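Local atomic coordinates of 3-hydroxyisobutyrate dehydrogenase family protein (Geobacter sulfurreducens, PDB entry 3PDU), a protein that probably reduces succinic semialdehyde to gamma-hydroxybutyrate with an NADP(H) cofactor, as a member of the beta-hydroxyacid dehydrogenase family. Residues R169-G179 against M237-L247. Sequence-based numbering, arbitrary orientation. Where two conformers were deposited one is given.
Sequences RMKLVVNMIMG and MQKDLRLAVEL. With NAP (NADP nicotinamide-adenine-dinucleotide phosphate), chain I.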
loop_
_atom_site.group_PDB
_atom_site.type_symbol
_atom_site.label_atom_id
_atom_site.label_comp_id
_atom_site.label_asym_id
_atom_site.label_seq_id
_atom_site.Cartn_x
_atom_site.Cartn_y
_atom_site.Cartn_z
ATOM N N ARG A 169 -23.465 -5.140 4.702
ATOM C CA ARG A 169 -22.187 -5.258 5.397
ATOM C C ARG A 169 -21.540 -6.626 5.185
ATOM O O ARG A 169 -20.351 -6.705 4.857
ATOM C CB ARG A 169 -22.331 -4.927 6.883
ATOM C CG ARG A 169 -22.551 -3.431 7.152
ATOM C CD ARG A 169 -22.923 -3.156 8.616
ATOM N NE ARG A 169 -22.895 -1.718 8.888
ATOM C CZ ARG A 169 -22.860 -1.188 10.104
ATOM N NH1 ARG A 169 -22.880 -1.977 11.171
ATOM N NH2 ARG A 169 -22.819 0.131 10.251
ATOM N N MET A 170 -22.313 -7.702 5.351
ATOM C CA MET A 170 -21.798 -9.038 5.069
ATOM C C MET A 170 -21.279 -9.159 3.631
ATOM O O MET A 170 -20.194 -9.702 3.394
ATOM C CB MET A 170 -22.874 -10.105 5.317
ATOM C CG MET A 170 -22.388 -11.529 5.067
ATOM S SD MET A 170 -21.143 -12.117 6.272
ATOM C CE MET A 170 -22.219 -12.528 7.651
ATOM N N LYS A 171 -22.060 -8.683 2.667
ATOM C CA LYS A 171 -21.670 -8.756 1.259
ATOM C C LYS A 171 -20.361 -8.009 1.011
ATOM O O LYS A 171 -19.461 -8.508 0.330
ATOM C CB LYS A 171 -22.780 -8.191 0.366
ATOM C CG LYS A 171 -22.405 -8.042 -1.114
ATOM C CD LYS A 171 -22.056 -9.400 -1.752
ATOM C CE LYS A 171 -21.595 -9.237 -3.202
ATOM N NZ LYS A 171 -21.052 -10.515 -3.757
ATOM N N LEU A 172 -20.253 -6.806 1.556
ATOM C CA LEU A 172 -19.031 -6.021 1.350
ATOM C C LEU A 172 -17.788 -6.674 1.995
ATOM O O LEU A 172 -16.672 -6.618 1.448
ATOM C CB LEU A 172 -19.237 -4.582 1.835
ATOM C CG LEU A 172 -20.201 -3.759 0.965
ATOM C CD1 LEU A 172 -20.367 -2.355 1.530
ATOM C CD2 LEU A 172 -19.743 -3.699 -0.501
ATOM N N VAL A 173 -17.980 -7.291 3.156
ATOM C CA VAL A 173 -16.886 -7.977 3.846
ATOM C C VAL A 173 -16.436 -9.183 3.030
ATOM O O VAL A 173 -15.249 -9.382 2.799
ATOM C CB VAL A 173 -17.303 -8.429 5.268
ATOM C CG1 VAL A 173 -16.288 -9.423 5.829
ATOM C CG2 VAL A 173 -17.430 -7.221 6.194
ATOM N N VAL A 174 -17.395 -9.990 2.590
ATOM C CA VAL A 174 -17.086 -11.140 1.741
ATOM C C VAL A 174 -16.349 -10.726 0.469
ATOM O O VAL A 174 -15.331 -11.331 0.114
ATOM C CB VAL A 174 -18.362 -11.921 1.378
ATOM C CG1 VAL A 174 -18.065 -12.986 0.310
ATOM C CG2 VAL A 174 -18.964 -12.554 2.640
ATOM N N ASN A 175 -16.837 -9.693 -0.219
ATOM C CA ASN A 175 -16.173 -9.284 -1.461
ATOM C C ASN A 175 -14.836 -8.575 -1.282
ATOM O O ASN A 175 -14.005 -8.588 -2.190
ATOM C CB ASN A 175 -17.098 -8.469 -2.371
ATOM C CG ASN A 175 -17.857 -9.357 -3.334
ATOM O OD1 ASN A 175 -18.081 -10.533 -3.045
ATOM N ND2 ASN A 175 -18.242 -8.814 -4.480
ATOM N N MET A 176 -14.637 -7.953 -0.124
ATOM C CA MET A 176 -13.348 -7.340 0.173
ATOM C C MET A 176 -12.296 -8.434 0.257
ATOM O O MET A 176 -11.186 -8.285 -0.255
ATOM C CB MET A 176 -13.387 -6.586 1.502
ATOM C CG MET A 176 -12.037 -6.014 1.894
ATOM S SD MET A 176 -12.108 -5.040 3.418
ATOM C CE MET A 176 -12.310 -6.350 4.624
ATOM N N ILE A 177 -12.643 -9.535 0.920
ATOM C CA ILE A 177 -11.769 -10.705 0.927
ATOM C C ILE A 177 -11.532 -11.191 -0.513
ATOM O O ILE A 177 -10.396 -11.429 -0.914
ATOM C CB ILE A 177 -12.339 -11.841 1.813
ATOM C CG1 ILE A 177 -12.440 -11.363 3.268
ATOM C CG2 ILE A 177 -11.441 -13.069 1.740
ATOM C CD1 ILE A 177 -13.095 -12.362 4.219
ATOM N N MET A 178 -12.595 -11.314 -1.300
ATOM C CA MET A 178 -12.441 -11.818 -2.675
ATOM C C MET A 178 -11.515 -10.943 -3.538
ATOM O O MET A 178 -10.712 -11.457 -4.330
ATOM C CB MET A 178 -13.810 -11.957 -3.344
ATOM C CG MET A 178 -13.792 -12.689 -4.672
ATOM S SD MET A 178 -15.480 -12.847 -5.320
ATOM C CE MET A 178 -15.780 -11.166 -5.847
ATOM N N GLY A 179 -11.626 -9.627 -3.395
ATOM C CA GLY A 179 -10.798 -8.722 -4.185
ATOM C C GLY A 179 -9.329 -8.876 -3.847
ATOM O O GLY A 179 -8.476 -8.898 -4.730
ATOM N N MET A 237 -16.209 -5.056 -9.173
ATOM C CA MET A 237 -15.275 -5.449 -8.118
ATOM C C MET A 237 -14.637 -4.196 -7.506
ATOM O O MET A 237 -14.491 -4.088 -6.277
ATOM C CB MET A 237 -14.183 -6.378 -8.659
ATOM C CG MET A 237 -13.111 -6.772 -7.600
ATOM S SD MET A 237 -13.667 -8.027 -6.418
ATOM C CE MET A 237 -14.395 -7.014 -5.162
ATOM N N GLN A 238 -14.255 -3.247 -8.358
ATOM C CA GLN A 238 -13.592 -2.035 -7.861
ATOM C C GLN A 238 -14.588 -1.224 -7.024
ATOM O O GLN A 238 -14.257 -0.724 -5.947
ATOM C CB GLN A 238 -13.012 -1.199 -9.010
ATOM C CG GLN A 238 -12.080 -0.088 -8.522
ATOM C CD GLN A 238 -12.829 1.197 -8.231
ATOM O OE1 GLN A 238 -13.540 1.712 -9.090
ATOM N NE2 GLN A 238 -12.654 1.739 -7.023
ATOM N N LYS A 239 -15.817 -1.110 -7.521
ATOM C CA LYS A 239 -16.909 -0.508 -6.747
ATOM C C LYS A 239 -17.073 -1.163 -5.356
ATOM O O LYS A 239 -17.241 -0.464 -4.341
ATOM C CB LYS A 239 -18.221 -0.585 -7.553
ATOM C CG LYS A 239 -19.448 -0.012 -6.833
ATOM C CD LYS A 239 -20.313 -1.094 -6.189
ATOM C CE LYS A 239 -20.776 -2.145 -7.209
ATOM N NZ LYS A 239 -21.556 -3.238 -6.529
ATOM N N ASP A 240 -17.029 -2.494 -5.289
ATOM C CA ASP A 240 -17.188 -3.166 -3.979
ATOM C C ASP A 240 -16.040 -2.861 -3.019
ATOM O O ASP A 240 -16.257 -2.665 -1.812
ATOM C CB ASP A 240 -17.345 -4.683 -4.140
ATOM C CG ASP A 240 -18.663 -5.072 -4.795
ATOM O OD1 ASP A 240 -19.534 -4.192 -4.972
ATOM O OD2 ASP A 240 -18.826 -6.266 -5.127
ATOM N N LEU A 241 -14.812 -2.832 -3.538
ATOM C CA LEU A 241 -13.671 -2.434 -2.709
ATOM C C LEU A 241 -13.789 -0.969 -2.250
ATOM O O LEU A 241 -13.544 -0.649 -1.080
ATOM C CB LEU A 241 -12.355 -2.653 -3.469
ATOM C CG LEU A 241 -11.926 -4.131 -3.574
ATOM C CD1 LEU A 241 -10.810 -4.370 -4.600
ATOM C CD2 LEU A 241 -11.495 -4.655 -2.214
ATOM N N ARG A 242 -14.131 -0.076 -3.174
ATOM C CA ARG A 242 -14.434 1.316 -2.806
ATOM C C ARG A 242 -15.384 1.354 -1.609
ATOM O O ARG A 242 -15.137 2.034 -0.597
ATOM C CB ARG A 242 -15.058 2.049 -4.012
ATOM C CG ARG A 242 -15.876 3.317 -3.679
ATOM C CD ARG A 242 -16.949 3.564 -4.758
ATOM N NE ARG A 242 -16.373 3.445 -6.099
ATOM C CZ ARG A 242 -17.077 3.263 -7.216
ATOM N NH1 ARG A 242 -18.399 3.182 -7.166
ATOM N NH2 ARG A 242 -16.452 3.148 -8.386
ATOM N N LEU A 243 -16.472 0.604 -1.710
ATOM C CA LEU A 243 -17.493 0.627 -0.670
ATOM C C LEU A 243 -16.989 0.036 0.642
ATOM O O LEU A 243 -17.334 0.533 1.705
ATOM C CB LEU A 243 -18.758 -0.110 -1.131
ATOM C CG LEU A 243 -19.471 0.522 -2.338
ATOM C CD1 LEU A 243 -20.771 -0.217 -2.668
ATOM C CD2 LEU A 243 -19.751 1.985 -2.041
ATOM N N ALA A 244 -16.182 -1.025 0.568
ATOM C CA ALA A 244 -15.584 -1.615 1.765
ATOM C C ALA A 244 -14.686 -0.616 2.507
ATOM O O ALA A 244 -14.716 -0.521 3.742
ATOM C CB ALA A 244 -14.788 -2.882 1.400
ATOM N N VAL A 245 -13.871 0.107 1.743
ATOM C CA VAL A 245 -12.980 1.113 2.304
ATOM C C VAL A 245 -13.780 2.263 2.928
ATOM O O VAL A 245 -13.412 2.793 3.988
ATOM C CB VAL A 245 -11.990 1.641 1.240
ATOM C CG1 VAL A 245 -11.238 2.887 1.747
ATOM C CG2 VAL A 245 -10.987 0.536 0.848
ATOM N N GLU A 246 -14.872 2.657 2.283
ATOM C CA GLU A 246 -15.717 3.714 2.849
ATOM C C GLU A 246 -16.398 3.241 4.135
ATOM O O GLU A 246 -16.553 4.009 5.088
ATOM C CB GLU A 246 -16.714 4.239 1.800
ATOM C CG GLU A 246 -15.966 4.977 0.673
ATOM C CD GLU A 246 -16.823 5.352 -0.537
ATOM O OE1 GLU A 246 -18.060 5.154 -0.508
ATOM O OE2 GLU A 246 -16.238 5.860 -1.521
ATOM N N LEU A 247 -16.803 1.979 4.154
ATOM C CA LEU A 247 -17.403 1.388 5.354
ATOM C C LEU A 247 -16.387 1.359 6.487
ATOM O O LEU A 247 -16.694 1.732 7.627
ATOM C CB LEU A 247 -17.904 -0.034 5.054
ATOM C CG LEU A 247 -18.510 -0.855 6.202
ATOM C CD1 LEU A 247 -19.694 -0.138 6.830
ATOM C CD2 LEU A 247 -18.927 -2.233 5.704
HETATM P PA NAP I . -24.259 -5.344 -15.027
HETATM O O1A NAP I . -23.286 -4.260 -15.249
HETATM O O2A NAP I . -24.244 -6.381 -16.072
HETATM O O5B NAP I . -25.736 -4.772 -14.837
HETATM C C5B NAP I . -26.045 -3.595 -14.138
HETATM C C4B NAP I . -27.553 -3.372 -14.253
HETATM O O4B NAP I . -27.881 -2.134 -13.636
HETATM C C3B NAP I . -28.038 -3.267 -15.706
HETATM O O3B NAP I . -29.364 -3.763 -15.754
HETATM C C2B NAP I . -28.071 -1.767 -15.943
HETATM O O2B NAP I . -29.006 -1.306 -16.887
HETATM C C1B NAP I . -28.517 -1.305 -14.572
HETATM N N9A NAP I . -28.191 0.101 -14.310
HETATM C C8A NAP I . -26.960 0.676 -14.150
HETATM N N7A NAP I . -27.157 2.000 -13.911
HETATM C C5A NAP I . -28.481 2.257 -13.901
HETATM C C6A NAP I . -29.213 3.418 -13.695
HETATM N N6A NAP I . -28.593 4.576 -13.439
HETATM N N1A NAP I . -30.585 3.351 -13.762
HETATM C C2A NAP I . -31.226 2.154 -14.015
HETATM N N3A NAP I . -30.490 1.006 -14.216
HETATM C C4A NAP I . -29.140 1.066 -14.159
HETATM O O3 NAP I . -23.917 -5.913 -13.570
HETATM P PN NAP I . -24.196 -7.308 -12.838
HETATM O O1N NAP I . -22.954 -8.100 -12.896
HETATM O O2N NAP I . -25.513 -7.827 -13.287
HETATM O O5D NAP I . -24.319 -6.719 -11.347
HETATM C C5D NAP I . -25.534 -6.278 -10.782
HETATM C C4D NAP I . -25.295 -6.180 -9.281
HETATM O O4D NAP I . -24.988 -7.461 -8.767
HETATM C C3D NAP I . -24.076 -5.315 -8.975
HETATM O O3D NAP I . -24.311 -4.658 -7.739
HETATM C C2D NAP I . -22.949 -6.309 -8.784
HETATM O O2D NAP I . -21.912 -5.811 -7.951
HETATM C C1D NAP I . -23.737 -7.429 -8.117
HETATM N N1N NAP I . -23.163 -8.771 -8.211
HETATM C C2N NAP I . -22.571 -9.208 -9.364
HETATM C C3N NAP I . -22.057 -10.507 -9.434
HETATM C C7N NAP I . -21.423 -11.032 -10.702
HETATM O O7N NAP I . -20.604 -12.156 -10.606
HETATM N N7N NAP I . -21.607 -10.436 -11.884
HETATM C C4N NAP I . -22.163 -11.342 -8.324
HETATM C C5N NAP I . -22.788 -10.897 -7.159
HETATM C C6N NAP I . -23.299 -9.604 -7.122
HETATM P P2B NAP I . -28.568 -1.100 -18.424
HETATM O O1X NAP I . -29.498 -0.046 -18.947
HETATM O O2X NAP I . -27.117 -0.673 -18.477
HETATM O O3X NAP I . -28.722 -2.394 -19.167
HETATM O O HOH W 1 -16.024 -5.374 -1.021
#
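N175 and D240 make the direct polar link between segments 169-179 and 237-247, on helix 166-194 and helix 234-251. N175 ND2 donates to D240 OD2 at 2.7 Å, meeting the carboxylate on its anti side; the N-H...O angle of 142° shows the bond to be short but bent. The other oxygen, OD1, takes the syn approach of K239 NZ at 2.7 Å, a salt bridge. K239 NZ also donates to the ribose hydroxyl O2D of NADP at 3.0 Å and to the carbonyl of T96. On the opposite helix, K171 NZ, whose strongest polar partner is the V121 carbonyl, in one of its two deposited conformers gives a hydrogen bond to N175 OD1 from above the amide carbonyl plane and lies 3.8 Å from nicotinamide C5N. An alanine in place of D240 would probably leave N175 ND2 without its acceptor and the K239 charge without its carboxylate mate.

A water bridges the backbones, donating to L172 O and, weakly, to D240 O.

Apolar packing extends the interface along both segments, whose short axes approach to 9.0 Å at a signed crossing angle of -117°. L172, with CG anti to its carbonyl carbon (chi1 -70°), sets both methyls against L243 CB, while A244 CB rests on M176 CB at 4.0 Å. M237, bent at chi2 and chi3, lays SD against G179 CA and CE 3.4 Å from N175 O. At the other end R169 CG is 4.1 Å from L247 CD2, the side chains crossing at about a right angle, and R169 NE pairs with D99.

The chemistry thus implies a two-part interface: a greasy helix crossing and, at its cofactor side, a chain from N175 through D240 to K239 at the ribose, probably continued to the nicotinamide by K171 in that conformer.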